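Local coordinates for protein purine nucleoside phosphorylase (Schistosoma mansoni, PDB 6B37) that catalyses the reversible phosphorolysis of purine nucleosides such as inosine and guanosine, releasing the free base and a ribose 1-phosphate, at residues G120-K125 and D217-S222; Y194-G199 and S222-V227. One frame throughout, in Å; residues are numbered along the deposited sequence.

Contact 1 (G120-K125 and D217-S222); sequences GGINRK and DVVGMS. With CGD (1,3-benzothiazol-2-ol), chain H.
Gly120 and Val219 form an antiparallel hydrogen-bonded pair, with Gly121 and Val218 the non-hydrogen-bonded pair beside it, so the end of strand 112-121 runs alongside the short strand 218-220. Gly120 N donates to Val219 O at 2.9 Å, and Val219 N donates to Gly120 O at 3.0 Å. Beyond the glycines the chain leaves the strand and bends round the carbonyl of Asp217. Asp217 O is gripped twice from one face of its plane, by Ile122 N from well above it and by Asn123 N at 3.1 Å with a smaller tilt.

The side chain of Asn123 adds a second tie. Its CG lies anti to the backbone N (chi1 -171°), which sets the amide beside the Asp217 carboxylate, both pointing the same way. Asn123 ND2 donates to Asp217 OD1 at 3.0 Å along a nearly straight path (170° at the hydrogen); the acceptor lies in the amide plane, yet the donor meets the carboxylate from above, the two planes being turned 44° apart. The other ends are engaged too: Asn123 OD1 accepts from Lys125 N in an Asx turn, and Asp217 OD2 takes Val193 N, fixing the rotation of both groups. On the face carrying Val219, Ile122 CD1 packs on Val219 CG1 at 4.1 Å, and helix 205-213 covers both through Leu212 and Leu211.

Benzothiazolol lies over this end of the pairing, its C2 3.4 Å from Gly120 N, and Met221 CG approaches its exocyclic oxygen. The pairing belongs to the central mixed sheet of the phosphorylase superfamily fold, whose strand ends here line the ligand, probably in the purine-base site.

Contact 2 (Y194-G199 and S222-V227); sequences YAFNGG and STVPEV. With CGD (1,3-benzothiazol-2-ol), chain H.
Tyr194 and Ser222 supply the polar part of this contact, in which the end of strand 189-196 meets the turn leading into helix 224-232. Ser222 N donates to Tyr194 OH at 3.2 Å, with 162° at the hydrogen. A water sits in the plane of the tyrosine ring at its edge, 2.8 Å from Tyr194 OH. The phenol oxygen therefore joins the backbone of the turn to a bound water. Within the turn, Ser222 O accepts from Val224 N, while Thr223 OG1 bonds to Asn117 ND2 on strand 112-121. Thr223 occupies the N-cap position, although its side chain makes no capping bond.

The apolar part is built from two aromatic rings thrown toward the helix start. In both Tyr194 and Phe196 CG stands anti to the backbone N (chi1 -179° and 180°), which carries the rings away from the strand and onto Val224. The valine meets them with different atoms: Val224 CG2 lies 3.8 Å from Tyr194 CD2, whereas Val224 CB rests at the same distance from Phe196 CD2. Pro225 and Phe196 approach each other from opposite directions, with Pro225 CG 3.6 Å from Phe196 CE2, and Pro225 CD makes an off-centre CH-pi contact with the ring.

Within this contact the ligand is held by Asn197, whose side chain leaves the backbone away from the turn and helix start: Asn197 ND2 donates to the benzothiazolol oxygen at 3.1 Å and also bonds to Thr201 O, while its OD1 accepts from Gly199 N in an Asx turn.

In this phosphorylase superfamily fold, Tyr194 and Phe196 thus cover the start of the helix that follows neighbouring strand 218-220. Strand 131-139 packs on Tyr194, Phe196 and Val224 through Ile134, His137 and Asn139, and strand 236-246 adds Ser241 against Tyr194.

Overall arrangement
The centres of the two contacts lie about 12 Å apart, and both reach the same mixed sheet. Along the chain the segments alternate: 120-125, then 194-199, then 217-222, then 222-227, the last two meeting at the shared Ser222. Strand 218-220 is the common element, pairing antiparallel with strand 112-121 in contact 1 and parallel with strand 189-196, which supplies contact 2; the probable bonds Val218 O to Ala195 N and Gly220 O to Asn197 N, both 2.9 Å, join them. After this strand the chain enters helix 224-232. Both contacts touch the benzothiazolol, so adjacent strand ends together form one side of its pocket, probably that of the purine base.

Contact 1 (G120-K125 and D217-S222)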
# COMPACT_ATOMS: atom_id res chain seq x y z
N GLY A 120 -16.71 5.98 -9.30
CA GLY A 120 -16.42 6.14 -10.74
C GLY A 120 -16.66 4.84 -11.50
O GLY A 120 -16.36 3.74 -11.00
N GLY A 121 -17.16 4.96 -12.73
CA GLY A 121 -17.40 3.78 -13.54
C GLY A 121 -16.17 3.39 -14.35
O GLY A 121 -15.53 4.23 -14.98
N ILE A 122 -15.88 2.08 -14.36
CA ILE A 122 -14.78 1.50 -15.14
C ILE A 122 -15.31 0.61 -16.28
O ILE A 122 -14.91 0.76 -17.44
CB ILE A 122 -13.83 0.70 -14.21
CG1 ILE A 122 -13.22 1.59 -13.10
CG2 ILE A 122 -12.71 0.04 -15.00
CD1 ILE A 122 -12.28 2.72 -13.60
N ASN A 123 -16.21 -0.31 -15.95
CA ASN A 123 -16.87 -1.14 -16.95
C ASN A 123 -17.53 -0.27 -18.02
O ASN A 123 -18.19 0.72 -17.71
CB ASN A 123 -17.93 -2.01 -16.25
CG ASN A 123 -18.54 -3.07 -17.16
OD1 ASN A 123 -19.19 -2.75 -18.15
ND2 ASN A 123 -18.36 -4.34 -16.80
N ARG A 124 -17.38 -0.69 -19.29
CA ARG A 124 -17.92 0.10 -20.41
C ARG A 124 -19.44 0.14 -20.45
O ARG A 124 -19.99 0.99 -21.15
CB ARG A 124 -17.38 -0.44 -21.73
CG ARG A 124 -16.04 0.20 -22.09
CD ARG A 124 -15.39 -0.40 -23.32
NE ARG A 124 -13.95 -0.13 -23.32
CZ ARG A 124 -13.40 1.03 -23.66
NH1 ARG A 124 -14.15 2.07 -24.02
NH2 ARG A 124 -12.08 1.16 -23.62
N LYS A 125 -20.14 -0.74 -19.72
CA LYS A 125 -21.60 -0.70 -19.70
C LYS A 125 -22.16 0.34 -18.73
O LYS A 125 -23.38 0.52 -18.67
CB LYS A 125 -22.16 -2.07 -19.31
CG LYS A 125 -21.94 -3.16 -20.34
CD LYS A 125 -22.42 -4.51 -19.82
CE LYS A 125 -23.94 -4.59 -19.72
NZ LYS A 125 -24.42 -5.87 -19.10
N ASP A 217 -14.97 -3.10 -11.90
CA ASP A 217 -16.12 -2.48 -12.55
C ASP A 217 -16.38 -1.04 -12.10
O ASP A 217 -16.85 -0.24 -12.91
CB ASP A 217 -17.38 -3.33 -12.30
CG ASP A 217 -17.25 -4.73 -12.90
OD1 ASP A 217 -17.00 -4.83 -14.13
OD2 ASP A 217 -17.38 -5.74 -12.17
N VAL A 218 -16.07 -0.71 -10.85
CA VAL A 218 -16.24 0.62 -10.27
C VAL A 218 -15.06 0.88 -9.34
O VAL A 218 -14.37 -0.05 -8.90
CB VAL A 218 -17.57 0.80 -9.51
CG1 VAL A 218 -18.77 0.35 -10.37
CG2 VAL A 218 -17.60 0.06 -8.19
N VAL A 219 -14.85 2.16 -9.00
CA VAL A 219 -13.77 2.58 -8.09
C VAL A 219 -14.28 3.64 -7.12
O VAL A 219 -14.93 4.62 -7.52
CB VAL A 219 -12.52 3.07 -8.88
CG1 VAL A 219 -12.82 4.20 -9.86
CG2 VAL A 219 -11.38 3.43 -7.93
N GLY A 220 -13.96 3.46 -5.82
CA GLY A 220 -14.36 4.42 -4.80
C GLY A 220 -13.38 4.50 -3.65
O GLY A 220 -12.46 3.68 -3.55
N MET A 221 -13.61 5.45 -2.72
CA MET A 221 -12.69 5.70 -1.61
C MET A 221 -13.25 5.32 -0.24
O MET A 221 -12.71 5.78 0.79
CB MET A 221 -12.27 7.19 -1.53
CG MET A 221 -11.67 7.78 -2.76
SD MET A 221 -11.49 9.60 -2.58
CE MET A 221 -11.11 10.00 -4.29
N SER A 222 -14.32 4.54 -0.18
CA SER A 222 -14.96 4.21 1.10
C SER A 222 -15.34 2.73 1.10
O SER A 222 -14.87 1.94 0.27
CB SER A 222 -16.19 5.10 1.33
OG SER A 222 -17.24 4.71 0.45
C4 CGD H . -16.86 9.59 -8.15
C5 CGD H . -16.47 9.25 -7.06
C6 CGD H . -15.20 8.59 -6.72
C3 CGD H . -16.35 9.49 -9.08
C2 CGD H . -15.27 9.01 -9.24
C1 CGD H . -14.42 8.43 -8.19
O CGD H . -11.89 6.87 -5.98
C CGD H . -13.01 7.50 -6.48
S CGD H . -14.30 8.00 -5.56
N CGD H . -13.04 7.76 -7.97

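Contact 2 (Y194-G199 and S222-V227)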
# COMPACT_ATOMS: atom_id res chain seq x y z
N TYR A 194 -15.99 -3.80 -6.88
CA TYR A 194 -15.57 -2.47 -6.38
C TYR A 194 -14.08 -2.44 -6.02
O TYR A 194 -13.64 -3.21 -5.16
CB TYR A 194 -16.39 -2.12 -5.15
CG TYR A 194 -16.17 -0.78 -4.48
CD1 TYR A 194 -17.02 0.28 -4.69
CD2 TYR A 194 -15.16 -0.62 -3.54
CE1 TYR A 194 -16.86 1.49 -4.03
CE2 TYR A 194 -15.01 0.58 -2.87
CZ TYR A 194 -15.84 1.63 -3.12
OH TYR A 194 -15.74 2.83 -2.45
N ALA A 195 -13.33 -1.55 -6.68
CA ALA A 195 -11.94 -1.29 -6.34
C ALA A 195 -11.86 -0.19 -5.28
O ALA A 195 -12.41 0.89 -5.47
CB ALA A 195 -11.17 -0.85 -7.58
N PHE A 196 -11.16 -0.46 -4.18
CA PHE A 196 -10.93 0.53 -3.12
C PHE A 196 -9.64 1.31 -3.41
O PHE A 196 -8.54 0.74 -3.33
CB PHE A 196 -10.85 -0.18 -1.77
CG PHE A 196 -10.60 0.72 -0.56
CD1 PHE A 196 -10.94 2.05 -0.57
CD2 PHE A 196 -10.08 0.16 0.63
CE1 PHE A 196 -10.71 2.88 0.55
CE2 PHE A 196 -9.86 0.97 1.74
CZ PHE A 196 -10.19 2.33 1.72
N ASN A 197 -9.81 2.57 -3.85
CA ASN A 197 -8.75 3.58 -3.98
C ASN A 197 -8.65 4.33 -2.65
O ASN A 197 -9.60 5.01 -2.25
CB ASN A 197 -9.11 4.53 -5.13
CG ASN A 197 -8.27 5.81 -5.17
OD1 ASN A 197 -7.12 5.83 -4.73
ND2 ASN A 197 -8.84 6.89 -5.73
N GLY A 198 -7.51 4.22 -1.96
CA GLY A 198 -7.40 4.90 -0.68
C GLY A 198 -7.68 6.39 -0.71
O GLY A 198 -8.24 6.95 0.25
N GLY A 199 -7.33 7.07 -1.80
CA GLY A 199 -7.68 8.49 -1.97
C GLY A 199 -6.71 9.43 -1.25
O GLY A 199 -5.69 8.98 -0.65
N SER A 222 -14.32 4.54 -0.18
CA SER A 222 -14.96 4.21 1.10
C SER A 222 -15.34 2.73 1.10
O SER A 222 -14.87 1.94 0.27
CB SER A 222 -16.19 5.10 1.33
OG SER A 222 -17.24 4.71 0.45
N THR A 223 -16.21 2.36 2.05
CA THR A 223 -17.04 1.15 2.04
C THR A 223 -16.27 -0.13 2.42
O THR A 223 -16.67 -0.84 3.37
CB THR A 223 -17.77 1.03 0.70
OG1 THR A 223 -18.64 2.16 0.56
CG2 THR A 223 -18.66 -0.23 0.66
N VAL A 224 -15.16 -0.45 1.73
CA VAL A 224 -14.44 -1.71 2.03
C VAL A 224 -14.00 -1.82 3.49
O VAL A 224 -14.11 -2.93 4.06
CB VAL A 224 -13.30 -1.91 1.01
CG1 VAL A 224 -12.32 -3.04 1.38
CG2 VAL A 224 -13.91 -2.22 -0.38
N PRO A 225 -13.49 -0.77 4.16
CA PRO A 225 -13.13 -0.93 5.60
C PRO A 225 -14.31 -1.35 6.47
O PRO A 225 -14.17 -2.29 7.29
CB PRO A 225 -12.56 0.45 5.98
CG PRO A 225 -11.99 0.95 4.61
CD PRO A 225 -13.06 0.56 3.64
N GLU A 226 -15.47 -0.69 6.31
CA GLU A 226 -16.67 -1.04 7.09
C GLU A 226 -17.17 -2.45 6.76
O GLU A 226 -17.63 -3.17 7.65
CB GLU A 226 -17.81 -0.04 6.86
CG GLU A 226 -17.52 1.38 7.18
CD GLU A 226 -17.09 2.15 5.95
OE1 GLU A 226 -16.01 1.87 5.46
OE2 GLU A 226 -17.84 3.02 5.45
N VAL A 227 -17.16 -2.82 5.47
CA VAL A 227 -17.55 -4.18 5.06
C VAL A 227 -16.71 -5.23 5.78
O VAL A 227 -17.25 -6.24 6.27
CB VAL A 227 -17.45 -4.35 3.53
CG1 VAL A 227 -17.65 -5.82 3.12
CG2 VAL A 227 -18.50 -3.49 2.85
C4 CGD H . -16.86 9.59 -8.15
C5 CGD H . -16.47 9.25 -7.06
C6 CGD H . -15.20 8.59 -6.72
C3 CGD H . -16.35 9.49 -9.08
C2 CGD H . -15.27 9.01 -9.24
C1 CGD H . -14.42 8.43 -8.19
O CGD H . -11.89 6.87 -5.98
C CGD H . -13.01 7.50 -6.48
S CGD H . -14.30 8.00 -5.56
N CGD H . -13.04 7.76 -7.97
O HOH W 1 -17.11 5.22 -2.94